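Local coordinates for hypothetical protein TM0486 (Thermotoga maritima, PDB 1VK8) that binds thiamin and takes part in the response of the cell to oxidative conditions, with a putative role in thiamin biosynthesis or salvage, at residues K15-K21 with S54-G60; R37-I42 with L72-L76. All blocks are in the same frame, centred on the assembly; numbering follows the deposited sequence.

Interaction 1 (K15-K21 with S54-G60)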
loop_
_atom_site.group_PDB
_atom_site.type_symbol
_atom_site.label_atom_id
_atom_site.label_comp_id
_atom_site.label_asym_id
_atom_site.label_seq_id
_atom_site.Cartn_x
_atom_site.Cartn_y
_atom_site.Cartn_z
ATOM N N LYS C 15 18.647 8.032 -8.571
ATOM C CA LYS C 15 18.181 6.927 -7.782
ATOM C C LYS C 15 16.706 7.101 -7.476
ATOM O O LYS C 15 16.154 8.189 -7.580
ATOM C CB LYS C 15 18.969 6.844 -6.471
ATOM C CG LYS C 15 20.377 6.330 -6.651
ATOM C CD LYS C 15 21.234 6.481 -5.405
ATOM C CE LYS C 15 22.573 5.711 -5.590
ATOM N NZ LYS C 15 23.770 6.318 -4.883
ATOM N N VAL C 16 16.068 6.005 -7.121
ATOM C CA VAL C 16 14.730 6.034 -6.554
ATOM C C VAL C 16 14.820 5.381 -5.177
ATOM O O VAL C 16 15.818 4.770 -4.867
ATOM C CB VAL C 16 13.692 5.251 -7.428
ATOM C CG1 VAL C 16 13.477 5.931 -8.765
ATOM C CG2 VAL C 16 14.101 3.789 -7.647
ATOM N N THR C 17 13.764 5.501 -4.378
ATOM C CA THR C 17 13.602 4.662 -3.200
ATOM C C THR C 17 12.435 3.737 -3.463
ATOM O O THR C 17 11.450 4.118 -4.110
ATOM C CB THR C 17 13.387 5.480 -1.884
ATOM O OG1 THR C 17 12.108 6.141 -1.902
ATOM C CG2 THR C 17 14.397 6.592 -1.733
ATOM N N VAL C 18 12.569 2.512 -2.979
ATOM C CA VAL C 18 11.570 1.468 -3.135
ATOM C C VAL C 18 11.446 0.760 -1.803
ATOM O O VAL C 18 12.405 0.147 -1.310
ATOM C CB VAL C 18 11.982 0.437 -4.221
ATOM C CG1 VAL C 18 10.913 -0.617 -4.408
ATOM C CG2 VAL C 18 12.263 1.182 -5.567
ATOM N N SER C 19 10.263 0.856 -1.210
ATOM C CA SER C 19 9.960 0.150 0.009
ATOM C C SER C 19 9.236 -1.117 -0.343
ATOM O O SER C 19 8.315 -1.116 -1.147
ATOM C CB SER C 19 9.139 1.061 0.923
ATOM O OG SER C 19 9.896 2.237 1.179
ATOM N N ILE C 20 9.689 -2.212 0.252
ATOM C CA ILE C 20 9.282 -3.550 -0.099
ATOM C C ILE C 20 8.663 -4.172 1.145
ATOM O O ILE C 20 9.258 -4.140 2.235
ATOM C CB ILE C 20 10.509 -4.371 -0.532
ATOM C CG1 ILE C 20 11.175 -3.748 -1.745
ATOM C CG2 ILE C 20 10.137 -5.831 -0.809
ATOM C CD1 ILE C 20 12.514 -4.335 -2.052
ATOM N N LYS C 21 7.481 -4.756 0.972
ATOM C CA LYS C 21 6.790 -5.468 2.039
ATOM C C LYS C 21 6.404 -6.843 1.537
ATOM O O LYS C 21 5.825 -6.985 0.465
ATOM C CB LYS C 21 5.539 -4.716 2.492
ATOM C CG LYS C 21 4.801 -5.329 3.647
ATOM C CD LYS C 21 3.499 -4.617 3.952
ATOM C CE LYS C 21 2.920 -5.028 5.284
ATOM N NZ LYS C 21 3.522 -4.238 6.420
ATOM N N SER C 54 7.385 -1.832 9.007
ATOM C CA SER C 54 6.375 -2.306 8.071
ATOM C C SER C 54 6.887 -2.700 6.702
ATOM O O SER C 54 6.169 -3.316 5.909
ATOM C CB SER C 54 5.318 -1.211 7.897
ATOM O OG SER C 54 5.877 -0.141 7.155
ATOM N N ASN C 55 8.129 -2.335 6.423
ATOM C CA ASN C 55 8.740 -2.573 5.133
ATOM C C ASN C 55 10.244 -2.356 5.206
ATOM O O ASN C 55 10.767 -1.929 6.226
ATOM C CB ASN C 55 8.107 -1.675 4.050
ATOM C CG ASN C 55 8.009 -0.199 4.452
ATOM O OD1 ASN C 55 8.916 0.370 5.006
ATOM N ND2 ASN C 55 6.905 0.423 4.089
ATOM N N THR C 56 10.931 -2.684 4.125
ATOM C CA THR C 56 12.356 -2.407 3.971
ATOM C C THR C 56 12.529 -1.548 2.754
ATOM O O THR C 56 12.043 -1.910 1.682
ATOM C CB THR C 56 13.098 -3.708 3.772
ATOM O OG1 THR C 56 12.996 -4.505 4.951
ATOM C CG2 THR C 56 14.610 -3.497 3.536
ATOM N N THR C 57 13.193 -0.409 2.930
ATOM C CA THR C 57 13.406 0.570 1.872
ATOM C C THR C 57 14.801 0.474 1.317
ATOM O O THR C 57 15.760 0.529 2.069
ATOM C CB THR C 57 13.171 1.957 2.426
ATOM O OG1 THR C 57 11.824 2.048 2.905
ATOM C CG2 THR C 57 13.281 3.019 1.322
ATOM N N VAL C 58 14.916 0.294 0.015
ATOM C CA VAL C 58 16.217 0.350 -0.679
ATOM C C VAL C 58 16.314 1.638 -1.495
ATOM O O VAL C 58 15.300 2.197 -1.905
ATOM C CB VAL C 58 16.463 -0.884 -1.578
ATOM C CG1 VAL C 58 16.286 -2.163 -0.748
ATOM C CG2 VAL C 58 15.541 -0.878 -2.782
ATOM N N GLU C 59 17.531 2.110 -1.692
ATOM C CA GLU C 59 17.814 3.242 -2.541
ATOM C C GLU C 59 18.741 2.758 -3.638
ATOM O O GLU C 59 19.767 2.151 -3.363
ATOM C CB GLU C 59 18.502 4.290 -1.700
ATOM C CG GLU C 59 19.023 5.496 -2.420
ATOM C CD GLU C 59 19.796 6.380 -1.478
ATOM O OE1 GLU C 59 19.196 6.801 -0.481
ATOM O OE2 GLU C 59 20.987 6.640 -1.719
ATOM N N GLY C 60 18.364 2.977 -4.888
ATOM C CA GLY C 60 19.219 2.589 -5.987
ATOM C C GLY C 60 18.613 2.913 -7.317
ATOM O O GLY C 60 17.630 3.624 -7.404
HETATM O O HOH W 1 23.060 4.971 -2.143
#
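Val18 packs beside Val58, its directly paired neighbour, with Val18 CB 4.1 Å from Val58 CG2, on the sheet face that also carries Val16, Ile20 and Thr56. Both helices cover this face: Ile20, Thr56 and Val58 touch Ile42 of helix 31-43, while Val16, Val18 and Val58 touch Ile65 of helix 62-76. Strands 16-24 and 56-60 run antiparallel as the central pair of the four-stranded sheet. Three hydrogen-bonded pairs join them: Val16 with Gly60, Val18 with Val58, and Ile20 with Thr56. Each closes a ring of two backbone bonds, such as Val18 N to Val58 O (3.0 Å) and Val58 N to Val18 O (2.8 Å). At the non-hydrogen-bonded pairs between them the CA atoms draw closer, and CA-H...O contacts such as Thr17 CA to Val58 O (3.3 Å) add to the ladder. The other face, with Thr17, Ser19, Thr57 and Glu59, is polar. Here Ser19 OG and Thr57 OG1 share a short 2.6 Å hydrogen bond. At one end Lys15 NZ and Glu59 OE2 are joined through water 1, at 3.1 and 2.7 Å respectively, while Glu59 OE1 accepts from Ile98 N. At the other end Lys21 NZ bonds Ser54 O (2.8 Å) and forms a salt bridge with Asp88 of the second subunit. Thr56 OG1 hydrogen-bonds an unidentified bound molecule, which may mark a pocket on the helix-covered side. The chemistry is thus two-sided: apolar groups predominate beneath the helices, whereas hydroxyls and charges on the reverse face and at the strand ends link to the C-terminal part of the chain and the neighbouring subunit.

Interaction 2 (R37-I42 with L72-L76)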
loop_
_atom_site.group_PDB
_atom_site.type_symbol
_atom_site.label_atom_id
_atom_site.label_comp_id
_atom_site.label_asym_id
_atom_site.label_seq_id
_atom_site.Cartn_x
_atom_site.Cartn_y
_atom_site.Cartn_z
ATOM N N ARG C 37 14.309 -14.066 5.503
ATOM C CA ARG C 37 14.974 -14.457 4.255
ATOM C C ARG C 37 14.877 -13.322 3.253
ATOM O O ARG C 37 15.815 -13.058 2.532
ATOM C CB ARG C 37 14.334 -15.712 3.644
ATOM C CG ARG C 37 14.441 -16.989 4.492
ATOM C CD ARG C 37 15.841 -17.384 4.920
ATOM N NE ARG C 37 15.866 -17.646 6.368
ATOM C CZ ARG C 37 16.454 -16.886 7.303
ATOM N NH1 ARG C 37 17.131 -15.775 6.996
ATOM N NH2 ARG C 37 16.368 -17.260 8.575
ATOM N N ALA C 38 13.721 -12.672 3.221
ATOM C CA ALA C 38 13.502 -11.509 2.389
ATOM C C ALA C 38 14.497 -10.406 2.724
ATOM O O ALA C 38 15.175 -9.897 1.832
ATOM C CB ALA C 38 12.113 -11.027 2.530
ATOM N N ILE C 39 14.620 -10.084 4.005
ATOM C CA ILE C 39 15.557 -9.036 4.448
ATOM C C ILE C 39 16.995 -9.415 4.151
ATOM O O ILE C 39 17.737 -8.606 3.614
ATOM C CB ILE C 39 15.324 -8.644 5.929
ATOM C CG1 ILE C 39 13.933 -8.022 6.064
ATOM C CG2 ILE C 39 16.409 -7.633 6.409
ATOM C CD1 ILE C 39 13.410 -7.962 7.460
ATOM N N GLU C 40 17.376 -10.657 4.443
ATOM C CA GLU C 40 18.702 -11.143 4.129
ATOM C C GLU C 40 18.999 -11.050 2.631
ATOM O O GLU C 40 20.094 -10.641 2.220
ATOM C CB GLU C 40 18.820 -12.582 4.629
ATOM C CG GLU C 40 20.138 -13.277 4.369
ATOM C CD GLU C 40 20.182 -14.672 4.996
ATOM O OE1 GLU C 40 19.218 -15.473 4.805
ATOM O OE2 GLU C 40 21.182 -14.963 5.683
ATOM N N LYS C 41 18.032 -11.420 1.799
ATOM C CA LYS C 41 18.227 -11.320 0.360
ATOM C C LYS C 41 18.389 -9.854 -0.071
ATOM O O LYS C 41 19.277 -9.535 -0.863
ATOM C CB LYS C 41 17.084 -12.007 -0.401
ATOM C CG LYS C 41 17.190 -11.918 -1.912
ATOM C CD LYS C 41 18.414 -12.629 -2.458
ATOM C CE LYS C 41 18.264 -14.121 -2.493
ATOM N NZ LYS C 41 19.337 -14.760 -3.302
ATOM N N ILE C 42 17.512 -8.971 0.399
ATOM C CA ILE C 42 17.637 -7.545 0.067
ATOM C C ILE C 42 19.036 -6.975 0.429
ATOM O O ILE C 42 19.610 -6.192 -0.329
ATOM C CB ILE C 42 16.499 -6.751 0.759
ATOM C CG1 ILE C 42 15.147 -7.109 0.135
ATOM C CG2 ILE C 42 16.724 -5.254 0.638
ATOM C CD1 ILE C 42 13.963 -6.694 0.970
ATOM N N LEU C 72 14.005 -11.737 -6.100
ATOM C CA LEU C 72 13.442 -11.850 -4.762
ATOM C C LEU C 72 12.195 -12.740 -4.729
ATOM O O LEU C 72 12.094 -13.646 -3.894
ATOM C CB LEU C 72 13.106 -10.470 -4.185
ATOM C CG LEU C 72 12.471 -10.466 -2.775
ATOM C CD1 LEU C 72 13.421 -11.060 -1.778
ATOM C CD2 LEU C 72 12.093 -9.074 -2.394
ATOM N N ALA C 73 11.264 -12.499 -5.642
ATOM C CA ALA C 73 10.014 -13.267 -5.697
ATOM C C ALA C 73 10.286 -14.753 -5.934
ATOM O O ALA C 73 9.710 -15.621 -5.262
ATOM C CB ALA C 73 9.128 -12.721 -6.749
ATOM N N ARG C 74 11.165 -15.054 -6.889
ATOM C CA ARG C 74 11.512 -16.439 -7.187
ATOM C C ARG C 74 12.133 -17.081 -5.984
ATOM O O ARG C 74 11.864 -18.218 -5.684
ATOM C CB ARG C 74 12.526 -16.541 -8.340
ATOM C CG ARG C 74 11.987 -16.554 -9.760
ATOM C CD ARG C 74 10.491 -16.398 -9.927
ATOM N NE ARG C 74 10.117 -16.362 -11.348
ATOM C CZ ARG C 74 8.968 -15.886 -11.827
ATOM N NH1 ARG C 74 8.061 -15.384 -11.008
ATOM N NH2 ARG C 74 8.728 -15.901 -13.136
ATOM N N TYR C 75 13.013 -16.346 -5.320
ATOM C CA TYR C 75 13.723 -16.842 -4.153
ATOM C C TYR C 75 12.739 -17.194 -3.040
ATOM O O TYR C 75 12.858 -18.240 -2.401
ATOM C CB TYR C 75 14.706 -15.765 -3.673
ATOM C CG TYR C 75 15.418 -16.108 -2.408
ATOM C CD1 TYR C 75 16.334 -17.158 -2.365
ATOM C CD2 TYR C 75 15.195 -15.385 -1.247
ATOM C CE1 TYR C 75 16.983 -17.472 -1.203
ATOM C CE2 TYR C 75 15.856 -15.687 -0.092
ATOM C CZ TYR C 75 16.738 -16.736 -0.075
ATOM O OH TYR C 75 17.381 -17.033 1.087
ATOM N N LEU C 76 11.774 -16.311 -2.815
ATOM C CA LEU C 76 10.807 -16.463 -1.726
ATOM C C LEU C 76 9.829 -17.609 -1.912
ATOM O O LEU C 76 9.337 -18.158 -0.928
ATOM C CB LEU C 76 10.016 -15.181 -1.498
ATOM C CG LEU C 76 10.862 -14.009 -0.961
ATOM C CD1 LEU C 76 10.003 -12.775 -0.872
ATOM C CD2 LEU C 76 11.500 -14.388 0.361
#
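Leu72 opens the part of helix 62-76 that packs against helix 31-43, the two helices of this ferredoxin-like beta-alpha-beta-beta-alpha-beta fold, which lie side by side on one face of the antiparallel sheet. Their short segments run roughly antiparallel, at 142°, with axes 10.4 Å apart. Leu72 reaches between the helices: its CD1 lies 3.9 Å from Lys41 CG and its CD2 4.4 Å from Ile42 CG1, while the side chain also rests on Ile20 of strand 16-24. Ala73 and Arg74 turn to the fourth subunit, where both pack on its Phe62. Tyr75 then points back across the groove, bringing CE2 to 3.7 Å from Arg37 O at the ring edge, while Lys41 folds over one face of the Tyr75 ring in a combined CH-pi and cation-pi contact, with Lys41 CE 3.4 Å and NZ 4.2 Å from the ring centroid. One turn after Leu72, Leu76 touches Val22 of the sheet, as does Ala38, and sets its CD2 4.0 Å from Ala38 CB.

Interaction 1 is the buried centre of the sheet, whereas interaction 2 joins the two helices above it and is only partly buried. Each helix follows one of the paired strands in the chain, so the two contacts hold successive strand-helix units together at two levels. Backbone hydrogen bonds dominate between the strands; the helices meet through side chains, apolar next to the sheet and cation-pi farther out. The layers touch at Ile42, whose CG2 lies 3.4 Å from Val58 CG1 and whose CD1 lies 4.1 Å from Ile20 CD1. Both contacts also border subunit interfaces, 15-21/54-60 chiefly with the second subunit and 72-76 with the fourth.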